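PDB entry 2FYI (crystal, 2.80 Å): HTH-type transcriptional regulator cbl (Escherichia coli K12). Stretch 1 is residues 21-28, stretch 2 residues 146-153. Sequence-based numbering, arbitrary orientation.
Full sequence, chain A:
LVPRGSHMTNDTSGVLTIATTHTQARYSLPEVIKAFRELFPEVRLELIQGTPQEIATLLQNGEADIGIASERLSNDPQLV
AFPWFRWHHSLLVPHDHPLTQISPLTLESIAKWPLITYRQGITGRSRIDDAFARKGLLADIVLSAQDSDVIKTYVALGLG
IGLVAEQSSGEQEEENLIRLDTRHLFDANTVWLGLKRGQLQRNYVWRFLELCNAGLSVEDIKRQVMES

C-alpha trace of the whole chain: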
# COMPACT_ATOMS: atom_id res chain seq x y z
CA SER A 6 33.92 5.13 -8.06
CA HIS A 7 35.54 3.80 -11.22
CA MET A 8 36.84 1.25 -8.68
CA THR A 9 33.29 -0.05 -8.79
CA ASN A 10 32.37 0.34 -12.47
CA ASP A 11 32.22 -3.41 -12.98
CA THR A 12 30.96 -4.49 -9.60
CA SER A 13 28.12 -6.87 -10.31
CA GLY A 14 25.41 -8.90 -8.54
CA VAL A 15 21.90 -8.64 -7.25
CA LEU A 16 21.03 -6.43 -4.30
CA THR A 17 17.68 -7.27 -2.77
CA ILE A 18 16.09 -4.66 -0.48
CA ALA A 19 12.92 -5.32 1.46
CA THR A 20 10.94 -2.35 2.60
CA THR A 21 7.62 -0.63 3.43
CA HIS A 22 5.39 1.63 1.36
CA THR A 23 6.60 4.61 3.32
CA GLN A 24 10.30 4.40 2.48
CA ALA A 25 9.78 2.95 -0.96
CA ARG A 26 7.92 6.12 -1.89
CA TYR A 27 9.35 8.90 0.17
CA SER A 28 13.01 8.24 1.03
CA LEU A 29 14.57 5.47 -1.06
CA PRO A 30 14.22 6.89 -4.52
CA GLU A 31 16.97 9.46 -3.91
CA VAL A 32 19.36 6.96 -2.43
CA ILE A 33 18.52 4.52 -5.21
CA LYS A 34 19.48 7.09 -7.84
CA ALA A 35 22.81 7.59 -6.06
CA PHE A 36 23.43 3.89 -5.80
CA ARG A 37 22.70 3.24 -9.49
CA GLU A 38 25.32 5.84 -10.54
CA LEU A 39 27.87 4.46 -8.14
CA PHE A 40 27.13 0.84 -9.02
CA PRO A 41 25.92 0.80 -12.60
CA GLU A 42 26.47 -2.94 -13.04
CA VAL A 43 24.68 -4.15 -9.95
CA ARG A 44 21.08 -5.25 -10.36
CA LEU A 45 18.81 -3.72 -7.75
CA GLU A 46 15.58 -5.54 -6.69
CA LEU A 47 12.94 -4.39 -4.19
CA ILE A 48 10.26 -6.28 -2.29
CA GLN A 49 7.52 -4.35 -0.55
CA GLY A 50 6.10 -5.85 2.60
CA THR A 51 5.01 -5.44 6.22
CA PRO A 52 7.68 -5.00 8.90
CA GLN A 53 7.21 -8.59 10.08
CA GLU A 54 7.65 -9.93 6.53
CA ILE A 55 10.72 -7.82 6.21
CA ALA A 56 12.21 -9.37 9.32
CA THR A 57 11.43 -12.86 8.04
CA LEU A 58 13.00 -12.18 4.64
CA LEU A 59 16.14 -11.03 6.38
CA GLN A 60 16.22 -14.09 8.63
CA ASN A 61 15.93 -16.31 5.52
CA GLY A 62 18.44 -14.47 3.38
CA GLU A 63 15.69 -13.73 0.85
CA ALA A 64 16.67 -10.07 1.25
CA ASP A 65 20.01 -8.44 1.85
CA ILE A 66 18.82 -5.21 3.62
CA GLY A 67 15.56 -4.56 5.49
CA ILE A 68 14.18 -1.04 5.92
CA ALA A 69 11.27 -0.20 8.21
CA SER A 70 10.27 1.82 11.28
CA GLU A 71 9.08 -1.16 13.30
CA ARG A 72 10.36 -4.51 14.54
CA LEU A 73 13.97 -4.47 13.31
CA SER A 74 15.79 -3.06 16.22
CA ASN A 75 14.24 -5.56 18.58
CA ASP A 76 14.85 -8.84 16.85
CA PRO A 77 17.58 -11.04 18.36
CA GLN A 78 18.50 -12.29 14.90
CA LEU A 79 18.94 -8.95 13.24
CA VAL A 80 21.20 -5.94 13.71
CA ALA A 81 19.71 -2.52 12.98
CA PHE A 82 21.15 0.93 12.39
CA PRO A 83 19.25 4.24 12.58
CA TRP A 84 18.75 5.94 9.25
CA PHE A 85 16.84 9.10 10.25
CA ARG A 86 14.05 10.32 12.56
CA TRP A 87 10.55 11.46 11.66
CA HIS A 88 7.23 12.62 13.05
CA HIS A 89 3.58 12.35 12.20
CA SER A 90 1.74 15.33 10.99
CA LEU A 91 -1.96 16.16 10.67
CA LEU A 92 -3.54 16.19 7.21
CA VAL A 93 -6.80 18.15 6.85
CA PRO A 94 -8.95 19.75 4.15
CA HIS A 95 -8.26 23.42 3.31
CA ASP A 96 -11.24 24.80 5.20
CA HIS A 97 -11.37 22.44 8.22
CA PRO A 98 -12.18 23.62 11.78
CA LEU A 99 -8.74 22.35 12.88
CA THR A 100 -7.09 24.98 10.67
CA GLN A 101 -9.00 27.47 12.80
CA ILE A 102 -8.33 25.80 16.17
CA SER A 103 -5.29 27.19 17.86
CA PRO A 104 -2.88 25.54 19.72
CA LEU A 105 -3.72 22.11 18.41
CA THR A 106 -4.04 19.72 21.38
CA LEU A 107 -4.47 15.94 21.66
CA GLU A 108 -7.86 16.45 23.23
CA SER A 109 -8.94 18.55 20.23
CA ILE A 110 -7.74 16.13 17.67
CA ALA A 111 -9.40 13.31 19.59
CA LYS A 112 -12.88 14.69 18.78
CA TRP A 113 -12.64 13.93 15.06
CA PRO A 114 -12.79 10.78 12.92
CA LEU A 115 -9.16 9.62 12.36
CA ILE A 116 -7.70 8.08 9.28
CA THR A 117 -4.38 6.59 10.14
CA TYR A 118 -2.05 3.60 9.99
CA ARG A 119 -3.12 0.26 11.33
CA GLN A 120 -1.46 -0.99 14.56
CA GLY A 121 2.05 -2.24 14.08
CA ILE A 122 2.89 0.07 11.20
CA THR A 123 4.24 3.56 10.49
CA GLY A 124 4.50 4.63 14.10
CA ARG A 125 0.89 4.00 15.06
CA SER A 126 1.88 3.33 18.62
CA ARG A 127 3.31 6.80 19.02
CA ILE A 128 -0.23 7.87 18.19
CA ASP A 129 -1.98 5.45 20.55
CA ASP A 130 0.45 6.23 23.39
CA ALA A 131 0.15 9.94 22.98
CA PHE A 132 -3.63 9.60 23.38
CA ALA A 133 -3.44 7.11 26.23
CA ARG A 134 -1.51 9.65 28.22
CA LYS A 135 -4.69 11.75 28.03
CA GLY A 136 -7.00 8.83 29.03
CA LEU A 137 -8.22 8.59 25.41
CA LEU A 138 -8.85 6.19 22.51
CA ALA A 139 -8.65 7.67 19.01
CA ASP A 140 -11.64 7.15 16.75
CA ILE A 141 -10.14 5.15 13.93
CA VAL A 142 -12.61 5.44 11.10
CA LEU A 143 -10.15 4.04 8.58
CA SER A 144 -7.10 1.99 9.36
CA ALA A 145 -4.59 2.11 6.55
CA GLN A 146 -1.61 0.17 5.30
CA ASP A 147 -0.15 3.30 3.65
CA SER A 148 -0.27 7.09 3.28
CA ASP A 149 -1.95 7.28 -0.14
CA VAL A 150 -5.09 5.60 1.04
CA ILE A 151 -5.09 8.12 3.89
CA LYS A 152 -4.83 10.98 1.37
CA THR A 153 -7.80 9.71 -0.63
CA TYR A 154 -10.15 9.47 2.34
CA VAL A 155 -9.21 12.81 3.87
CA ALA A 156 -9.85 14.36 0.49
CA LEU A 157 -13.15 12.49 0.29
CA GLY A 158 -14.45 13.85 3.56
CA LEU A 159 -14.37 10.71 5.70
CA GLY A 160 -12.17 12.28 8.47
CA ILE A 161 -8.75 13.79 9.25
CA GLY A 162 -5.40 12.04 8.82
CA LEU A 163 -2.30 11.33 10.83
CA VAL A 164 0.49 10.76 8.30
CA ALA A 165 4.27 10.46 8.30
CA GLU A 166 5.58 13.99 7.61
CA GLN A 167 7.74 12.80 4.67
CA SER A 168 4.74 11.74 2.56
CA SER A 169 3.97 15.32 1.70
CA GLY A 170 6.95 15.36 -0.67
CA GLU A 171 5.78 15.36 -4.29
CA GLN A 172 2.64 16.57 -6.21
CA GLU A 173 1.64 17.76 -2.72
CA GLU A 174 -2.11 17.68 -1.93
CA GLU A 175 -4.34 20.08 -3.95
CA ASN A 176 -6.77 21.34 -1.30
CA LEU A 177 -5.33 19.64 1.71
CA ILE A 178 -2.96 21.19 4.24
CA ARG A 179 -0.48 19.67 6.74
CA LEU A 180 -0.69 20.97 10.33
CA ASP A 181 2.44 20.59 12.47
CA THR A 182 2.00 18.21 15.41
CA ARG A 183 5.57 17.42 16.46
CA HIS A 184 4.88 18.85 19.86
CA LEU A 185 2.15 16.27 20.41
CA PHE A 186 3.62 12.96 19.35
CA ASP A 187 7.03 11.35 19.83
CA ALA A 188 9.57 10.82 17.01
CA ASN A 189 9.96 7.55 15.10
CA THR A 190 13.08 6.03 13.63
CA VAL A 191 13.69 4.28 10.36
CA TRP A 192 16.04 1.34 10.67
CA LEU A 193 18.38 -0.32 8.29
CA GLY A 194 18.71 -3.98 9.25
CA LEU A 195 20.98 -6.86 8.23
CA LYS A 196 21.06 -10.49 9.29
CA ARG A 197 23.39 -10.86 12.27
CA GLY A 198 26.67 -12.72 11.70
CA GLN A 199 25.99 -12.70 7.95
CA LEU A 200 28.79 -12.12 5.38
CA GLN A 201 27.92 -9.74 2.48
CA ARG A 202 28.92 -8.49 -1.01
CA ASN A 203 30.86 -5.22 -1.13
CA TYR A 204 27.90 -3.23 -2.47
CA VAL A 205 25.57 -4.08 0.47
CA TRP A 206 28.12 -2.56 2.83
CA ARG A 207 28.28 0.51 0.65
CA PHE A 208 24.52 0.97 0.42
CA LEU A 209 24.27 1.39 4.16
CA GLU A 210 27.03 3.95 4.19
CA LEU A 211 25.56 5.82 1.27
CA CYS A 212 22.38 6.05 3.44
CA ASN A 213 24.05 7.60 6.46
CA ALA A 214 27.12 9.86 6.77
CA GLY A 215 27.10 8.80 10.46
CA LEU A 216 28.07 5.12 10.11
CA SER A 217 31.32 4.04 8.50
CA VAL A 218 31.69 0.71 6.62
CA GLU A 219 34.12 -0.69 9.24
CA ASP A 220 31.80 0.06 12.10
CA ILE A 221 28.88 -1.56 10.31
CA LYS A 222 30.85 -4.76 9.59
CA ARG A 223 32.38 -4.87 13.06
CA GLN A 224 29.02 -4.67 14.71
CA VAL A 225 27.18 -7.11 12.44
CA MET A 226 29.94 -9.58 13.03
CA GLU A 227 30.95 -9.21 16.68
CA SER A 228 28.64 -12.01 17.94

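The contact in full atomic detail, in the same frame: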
# COMPACT_ATOMS: atom_id res chain seq x y z
N THR A 21 9.03 -1.04 3.32
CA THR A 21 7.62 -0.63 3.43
C THR A 21 7.23 0.42 2.41
O THR A 21 8.10 1.05 1.81
CB THR A 21 7.35 -0.01 4.81
OG1 THR A 21 8.26 1.10 5.04
CG2 THR A 21 7.56 -1.04 5.88
N HIS A 22 5.93 0.64 2.27
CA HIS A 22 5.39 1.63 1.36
C HIS A 22 6.02 2.98 1.63
O HIS A 22 6.42 3.71 0.71
CB HIS A 22 3.89 1.73 1.57
CG HIS A 22 3.24 2.81 0.76
ND1 HIS A 22 3.21 4.13 1.16
CD2 HIS A 22 2.60 2.76 -0.44
CE1 HIS A 22 2.59 4.85 0.24
NE2 HIS A 22 2.21 4.04 -0.74
N THR A 23 6.10 3.31 2.92
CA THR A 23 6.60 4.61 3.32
C THR A 23 7.98 4.92 2.74
O THR A 23 8.18 5.96 2.12
CB THR A 23 6.68 4.82 4.86
OG1 THR A 23 5.48 4.37 5.51
CG2 THR A 23 6.89 6.28 5.15
N GLN A 24 8.96 4.04 2.95
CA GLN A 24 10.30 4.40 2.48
C GLN A 24 10.39 4.19 0.97
O GLN A 24 11.00 4.99 0.29
CB GLN A 24 11.43 3.68 3.26
CG GLN A 24 10.98 2.83 4.48
CD GLN A 24 10.47 3.64 5.69
OE1 GLN A 24 10.45 4.88 5.70
NE2 GLN A 24 10.06 2.92 6.73
N ALA A 25 9.74 3.16 0.45
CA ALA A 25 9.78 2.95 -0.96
C ALA A 25 9.38 4.23 -1.72
O ALA A 25 9.98 4.58 -2.75
CB ALA A 25 8.92 1.79 -1.30
N ARG A 26 8.39 4.94 -1.20
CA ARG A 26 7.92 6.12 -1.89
C ARG A 26 8.64 7.40 -1.54
O ARG A 26 8.84 8.25 -2.40
CB ARG A 26 6.46 6.35 -1.58
CG ARG A 26 5.62 5.25 -2.09
CD ARG A 26 4.37 5.75 -2.60
NE ARG A 26 4.56 6.51 -3.82
CZ ARG A 26 3.63 7.36 -4.25
NH1 ARG A 26 2.51 7.52 -3.54
NH2 ARG A 26 3.80 8.03 -5.37
N TYR A 27 8.99 7.57 -0.28
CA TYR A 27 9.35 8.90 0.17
C TYR A 27 10.79 9.13 0.56
O TYR A 27 11.21 10.26 0.77
CB TYR A 27 8.45 9.34 1.32
CG TYR A 27 7.01 9.17 1.00
CD1 TYR A 27 6.19 8.35 1.78
CD2 TYR A 27 6.46 9.80 -0.10
CE1 TYR A 27 4.86 8.17 1.47
CE2 TYR A 27 5.15 9.64 -0.41
CZ TYR A 27 4.34 8.82 0.37
OH TYR A 27 3.00 8.69 0.02
N SER A 28 11.58 8.07 0.66
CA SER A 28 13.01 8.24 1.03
C SER A 28 13.98 7.49 0.14
O SER A 28 15.03 8.01 -0.16
CB SER A 28 13.28 7.80 2.46
OG SER A 28 12.23 8.23 3.31
N GLN A 146 -2.93 0.72 5.48
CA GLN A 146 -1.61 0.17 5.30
C GLN A 146 -0.61 1.16 4.72
O GLN A 146 0.57 0.86 4.72
CB GLN A 146 -1.66 -1.06 4.43
CG GLN A 146 -1.60 -2.26 5.25
CD GLN A 146 -2.39 -3.38 4.66
OE1 GLN A 146 -2.32 -3.67 3.45
NE2 GLN A 146 -3.17 -4.05 5.51
N ASP A 147 -1.07 2.32 4.25
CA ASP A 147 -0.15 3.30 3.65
C ASP A 147 -0.71 4.73 3.54
O ASP A 147 -1.90 4.95 3.67
CB ASP A 147 0.27 2.81 2.28
CG ASP A 147 -0.88 2.81 1.29
OD1 ASP A 147 -1.40 1.70 0.97
OD2 ASP A 147 -1.28 3.94 0.84
N SER A 148 0.15 5.70 3.27
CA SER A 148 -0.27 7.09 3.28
C SER A 148 -1.12 7.55 2.11
O SER A 148 -1.70 8.60 2.18
CB SER A 148 0.94 8.01 3.37
OG SER A 148 1.90 7.51 4.33
N ASP A 149 -1.19 6.80 1.02
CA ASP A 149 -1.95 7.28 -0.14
C ASP A 149 -3.42 7.01 0.04
O ASP A 149 -4.27 7.84 -0.34
CB ASP A 149 -1.42 6.67 -1.43
CG ASP A 149 0.01 7.11 -1.72
OD1 ASP A 149 0.26 8.34 -1.88
OD2 ASP A 149 0.92 6.24 -1.77
N VAL A 150 -3.74 5.85 0.62
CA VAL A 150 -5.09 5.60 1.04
C VAL A 150 -5.54 6.73 2.00
O VAL A 150 -6.59 7.37 1.77
CB VAL A 150 -5.22 4.21 1.65
CG1 VAL A 150 -6.60 4.01 2.27
CG2 VAL A 150 -4.99 3.20 0.61
N ILE A 151 -4.75 7.01 3.02
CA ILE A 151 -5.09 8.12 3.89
C ILE A 151 -5.38 9.38 3.11
O ILE A 151 -6.38 10.05 3.37
CB ILE A 151 -4.03 8.39 4.94
CG1 ILE A 151 -3.77 7.13 5.76
CG2 ILE A 151 -4.48 9.46 5.89
CD1 ILE A 151 -2.60 7.21 6.72
N LYS A 152 -4.54 9.74 2.14
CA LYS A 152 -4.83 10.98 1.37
C LYS A 152 -6.21 10.95 0.70
O LYS A 152 -6.96 11.92 0.77
CB LYS A 152 -3.77 11.30 0.33
CG LYS A 152 -2.49 11.80 0.92
CD LYS A 152 -1.31 11.42 0.02
CE LYS A 152 0.05 11.85 0.58
NZ LYS A 152 1.14 11.31 -0.33
N THR A 153 -6.55 9.82 0.09
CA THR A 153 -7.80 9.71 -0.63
C THR A 153 -8.98 9.96 0.30
O THR A 153 -9.92 10.67 -0.09
CB THR A 153 -7.89 8.36 -1.31
OG1 THR A 153 -6.80 8.25 -2.23
CG2 THR A 153 -9.20 8.14 -2.04
O HOH W 1 3.18 5.22 4.04

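The contact joins helix 22-27, touched at both its beginning and its end, to the first turns of helix 148-153; the two axes lie at 84° to each other and come no closer than 11.7 Å, so that side chains rather than backbones span the gap. It is small, burying 278 Å² over both sides, and largely polar.

The charged and hydrogen-bonding contacts centre on Asp149. It accepts from two residues of the first helix through the same oxygen: Arg26 NH1 lies 2.7 Å from Asp149 OD2 in a salt bridge, and His22 NE2 donates to Asp149 OD2 at 2.8 Å, a weak bond with an angle at the hydrogen of only 121°. Both donors present an edge to the carboxylate, OD2 lying near the plane of the His22 ring and of the Arg26 guanidinium. His22 and Arg26 are one helical turn apart, which lets them converge on one acceptor. The other carboxylate oxygen takes part in a salt bridge within its own helix, with Lys152 NZ 3.5 Å from Asp149 OD1 and the hydrogen bond weak. The same ammonium reaches across the contact, Lys152 NZ donating weakly to Tyr27 OH at 3.2 Å.

Packing against the imidazole is supplied by Asp147, whose CB stands 3.4 Å from the centroid of the His22 ring and 13° off its normal, a CH-pi contact over one face. Asp147 caps its own helix through one oxygen: Asp147 OD2 accepts from Asp149 N at 2.9 Å and from Val150 N at 3.1 Å. The capping residue thus covers a face of the ring, while Asp149 meets its edge.

A water completes the network. Water 1 hydrogen-bonds through its oxygen to His22 ND1 at 3.1 Å, Thr23 OG1 at 2.9 Å and Ser148 OG at 2.6 Å, linking the two stretches, so both imidazole nitrogens have polar partners.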